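Local structure of peroxisomal acyl-coenzyme A oxidase 1 (1W07) at residues R345-W350 with L529-K534. The protein catalyses the FAD-dependent desaturation of long- and medium-chain acyl-CoAs to 2-trans-enoyl-CoAs in peroxisomes, passing the electrons to oxygen to give hydrogen peroxide. The protein carries 1 engineered substitution. Numbering follows the deposited sequence.
Sequences RFVGEW and LIVVSK
Lys534 lies across one face of the Trp350 indole, a cation-pi contact where two helices of the acyl-CoA oxidase fold meet almost at right angles. Helix 328-363 belongs to the C-alpha1 domain and helix 516-538 to the C-terminal helical region; at 345-350 and 529-534 their axes pass 9.1 Å apart at 91°, so the contact is confined to a small patch. Lysine suits this place because its methylenes can cover an aromatic face while its ammonium still reaches the pi cloud. Lys534 CE sits over the five-membered ring of Trp350, 3.6 Å from its centroid, as a CH-pi contact, and Lys534 NZ follows at 3.5 Å from the same centroid, displaced toward the nitrogen side of the indole. The bend at chi2 of Lys534 (-57°) turns the outer, extended part of the chain over the ring. Tryptophan offers a broad, electron-rich surface, and with CG anti to the backbone N (chi1 176°) it reaches out to the second helix; its ring also meets that of Trp353 one turn on. Beside this pair, the small branched Val347 fills the close approach of the backbones: its CG2 is 4.2 Å from Lys534 CG and 4.3 Å from Val531 CG2, an apolar contact. Leu380 of helix 370-398 touches both valines, joining a third helix to the crossing. A second lysine on helix 516-538, Lys538, makes a salt bridge with Glu349, adding a charged link between the same two helices. Trp350 NE1 and Lys534 NZ are 3.1 Å apart, yet both are donors, and the ammonium stands over the ring face rather than in line with the indole N-H.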
ATOM      1  N   ARG B 345       4.715 -14.120 -14.950  1.00 15.92           N
ATOM      2  CA  ARG B 345       5.207 -14.016 -16.327  1.00 15.10           C
ATOM      3  C   ARG B 345       4.791 -15.300 -17.106  1.00 17.68           C
ATOM      4  O   ARG B 345       4.228 -15.232 -18.204  1.00 17.22           O
ATOM      5  CB  ARG B 345       6.737 -13.903 -16.282  1.00 18.63           C
ATOM      6  CG  ARG B 345       7.400 -13.529 -17.587  1.00 21.90           C
ATOM      7  CD  ARG B 345       7.015 -12.121 -17.956  1.00 20.19           C
ATOM      8  NE  ARG B 345       7.875 -11.584 -18.995  1.00 23.30           N
ATOM      9  CZ  ARG B 345       7.905 -10.300 -19.331  1.00 23.88           C
ATOM     10  NH1 ARG B 345       7.122  -9.425 -18.702  1.00 20.52           N
ATOM     11  NH2 ARG B 345       8.710  -9.890 -20.299  1.00 26.34           N
ATOM     12  N   PHE B 346       5.059 -16.468 -16.519  1.00 18.56           N
ATOM     13  CA  PHE B 346       4.727 -17.743 -17.159  1.00 18.00           C
ATOM     14  C   PHE B 346       3.207 -17.951 -17.285  1.00 19.06           C
ATOM     15  O   PHE B 346       2.719 -18.442 -18.314  1.00 18.86           O
ATOM     16  CB  PHE B 346       5.378 -18.893 -16.375  1.00 15.52           C
ATOM     17  CG  PHE B 346       6.898 -18.838 -16.363  1.00 16.80           C
ATOM     18  CD1 PHE B 346       7.622 -19.275 -15.256  1.00 16.68           C
ATOM     19  CD2 PHE B 346       7.602 -18.322 -17.453  1.00 15.82           C
ATOM     20  CE1 PHE B 346       9.023 -19.192 -15.230  1.00 19.79           C
ATOM     21  CE2 PHE B 346       8.999 -18.232 -17.445  1.00 19.13           C
ATOM     22  CZ  PHE B 346       9.712 -18.668 -16.323  1.00 18.39           C
ATOM     23  N   VAL B 347       2.456 -17.567 -16.257  1.00 17.28           N
ATOM     24  CA  VAL B 347       1.016 -17.727 -16.337  1.00 20.01           C
ATOM     25  C   VAL B 347       0.502 -16.767 -17.407  1.00 20.93           C
ATOM     26  O   VAL B 347      -0.513 -17.015 -18.050  1.00 21.95           O
ATOM     27  CB  VAL B 347       0.322 -17.457 -14.969  1.00 21.67           C
ATOM     28  CG1 VAL B 347       0.132 -15.964 -14.744  1.00 17.47           C
ATOM     29  CG2 VAL B 347      -1.009 -18.201 -14.913  1.00 19.84           C
ATOM     30  N   GLY B 348       1.229 -15.674 -17.604  1.00 23.42           N
ATOM     31  CA  GLY B 348       0.850 -14.703 -18.614  1.00 24.44           C
ATOM     32  C   GLY B 348       1.099 -15.281 -19.993  1.00 24.94           C
ATOM     33  O   GLY B 348       0.351 -15.011 -20.940  1.00 25.99           O
ATOM     34  N   GLU B 349       2.156 -16.080 -20.119  1.00 25.08           N
ATOM     35  CA  GLU B 349       2.478 -16.704 -21.404  1.00 27.49           C
ATOM     36  C   GLU B 349       1.346 -17.658 -21.762  1.00 28.20           C
ATOM     37  O   GLU B 349       0.900 -17.702 -22.913  1.00 27.86           O
ATOM     38  CB  GLU B 349       3.784 -17.506 -21.313  1.00 30.14           C
ATOM     39  CG  GLU B 349       5.067 -16.696 -21.533  1.00 34.16           C
ATOM     40  CD  GLU B 349       6.336 -17.520 -21.280  1.00 36.62           C
ATOM     41  OE1 GLU B 349       6.313 -18.753 -21.488  1.00 34.74           O
ATOM     42  OE2 GLU B 349       7.363 -16.927 -20.892  1.00 37.50           O
ATOM     43  N   TRP B 350       0.903 -18.431 -20.768  1.00 27.45           N
ATOM     44  CA  TRP B 350      -0.169 -19.400 -20.961  1.00 27.48           C
ATOM     45  C   TRP B 350      -1.463 -18.689 -21.349  1.00 28.01           C
ATOM     46  O   TRP B 350      -2.168 -19.128 -22.256  1.00 26.42           O
ATOM     47  CB  TRP B 350      -0.388 -20.211 -19.683  1.00 25.38           C
ATOM     48  CG  TRP B 350      -1.549 -21.157 -19.779  1.00 28.57           C
ATOM     49  CD1 TRP B 350      -1.580 -22.357 -20.439  1.00 29.09           C
ATOM     50  CD2 TRP B 350      -2.863 -20.965 -19.242  1.00 27.80           C
ATOM     51  NE1 TRP B 350      -2.835 -22.919 -20.347  1.00 29.60           N
ATOM     52  CE2 TRP B 350      -3.642 -22.087 -19.618  1.00 29.28           C
ATOM     53  CE3 TRP B 350      -3.462 -19.952 -18.481  1.00 27.19           C
ATOM     54  CZ2 TRP B 350      -4.988 -22.220 -19.256  1.00 29.05           C
ATOM     55  CZ3 TRP B 350      -4.809 -20.086 -18.123  1.00 25.21           C
ATOM     56  CH2 TRP B 350      -5.551 -21.211 -18.510  1.00 27.24           C
ATOM     57  N   LEU B 529      -3.886 -22.358  -7.580  1.00 18.37           N
ATOM     58  CA  LEU B 529      -3.570 -23.689  -8.101  1.00 18.89           C
ATOM     59  C   LEU B 529      -3.181 -23.541  -9.572  1.00 19.53           C
ATOM     60  O   LEU B 529      -2.201 -24.123 -10.019  1.00 21.93           O
ATOM     61  CB  LEU B 529      -4.787 -24.603  -7.986  1.00 17.73           C
ATOM     62  CG  LEU B 529      -4.769 -25.891  -8.816  1.00 24.09           C
ATOM     63  CD1 LEU B 529      -3.623 -26.814  -8.389  1.00 18.13           C
ATOM     64  CD2 LEU B 529      -6.111 -26.584  -8.652  1.00 22.88           C
ATOM     65  N   ILE B 530      -3.956 -22.754 -10.322  1.00 17.28           N
ATOM     66  CA  ILE B 530      -3.666 -22.539 -11.736  1.00 14.05           C
ATOM     67  C   ILE B 530      -2.248 -21.958 -11.934  1.00 18.12           C
ATOM     68  O   ILE B 530      -1.486 -22.422 -12.791  1.00 16.34           O
ATOM     69  CB  ILE B 530      -4.716 -21.592 -12.360  1.00 15.04           C
ATOM     70  CG1 ILE B 530      -6.096 -22.274 -12.368  1.00 18.97           C
ATOM     71  CG2 ILE B 530      -4.298 -21.186 -13.759  1.00 15.79           C
ATOM     72  CD1 ILE B 530      -7.243 -21.400 -12.899  1.00 13.33           C
ATOM     73  N   VAL B 531      -1.890 -20.941 -11.151  1.00 17.58           N
ATOM     74  CA  VAL B 531      -0.577 -20.326 -11.278  1.00 15.09           C
ATOM     75  C   VAL B 531       0.505 -21.359 -10.953  1.00 13.66           C
ATOM     76  O   VAL B 531       1.497 -21.494 -11.670  1.00 16.09           O
ATOM     77  CB  VAL B 531      -0.448 -19.098 -10.327  1.00 18.76           C
ATOM     78  CG1 VAL B 531       0.920 -18.452 -10.497  1.00 17.31           C
ATOM     79  CG2 VAL B 531      -1.545 -18.075 -10.627  1.00 15.27           C
ATOM     80  N   VAL B 532       0.312 -22.105  -9.878  1.00 16.52           N
ATOM     81  CA  VAL B 532       1.293 -23.110  -9.490  1.00 17.78           C
ATOM     82  C   VAL B 532       1.457 -24.186 -10.560  1.00 18.77           C
ATOM     83  O   VAL B 532       2.582 -24.584 -10.879  1.00 18.21           O
ATOM     84  CB  VAL B 532       0.912 -23.803  -8.165  1.00 19.62           C
ATOM     85  CG1 VAL B 532       1.915 -24.908  -7.866  1.00 21.10           C
ATOM     86  CG2 VAL B 532       0.885 -22.801  -7.023  1.00 20.21           C
ATOM     87  N   SER B 533       0.338 -24.653 -11.115  1.00 17.67           N
ATOM     88  CA  SER B 533       0.362 -25.699 -12.134  1.00 20.91           C
ATOM     89  C   SER B 533       1.023 -25.244 -13.425  1.00 19.78           C
ATOM     90  O   SER B 533       1.680 -26.035 -14.091  1.00 18.05           O
ATOM     91  CB  SER B 533      -1.060 -26.217 -12.424  1.00 19.86           C
ATOM     92  OG  SER B 533      -1.793 -25.282 -13.197  1.00 25.25           O
ATOM     93  N   LYS B 534       0.850 -23.975 -13.786  1.00 19.79           N
ATOM     94  CA  LYS B 534       1.464 -23.456 -15.006  1.00 18.29           C
ATOM     95  C   LYS B 534       2.970 -23.245 -14.853  1.00 17.81           C
ATOM     96  O   LYS B 534       3.716 -23.343 -15.830  1.00 20.55           O
ATOM     97  CB  LYS B 534       0.799 -22.153 -15.437  1.00 20.77           C
ATOM     98  CG  LYS B 534      -0.679 -22.316 -15.693  1.00 27.63           C
ATOM     99  CD  LYS B 534      -0.918 -23.383 -16.740  1.00 32.10           C
ATOM    100  CE  LYS B 534      -2.381 -23.756 -16.825  1.00 34.67           C
ATOM    101  NZ  LYS B 534      -2.584 -24.784 -17.877  1.00 37.39           N
TER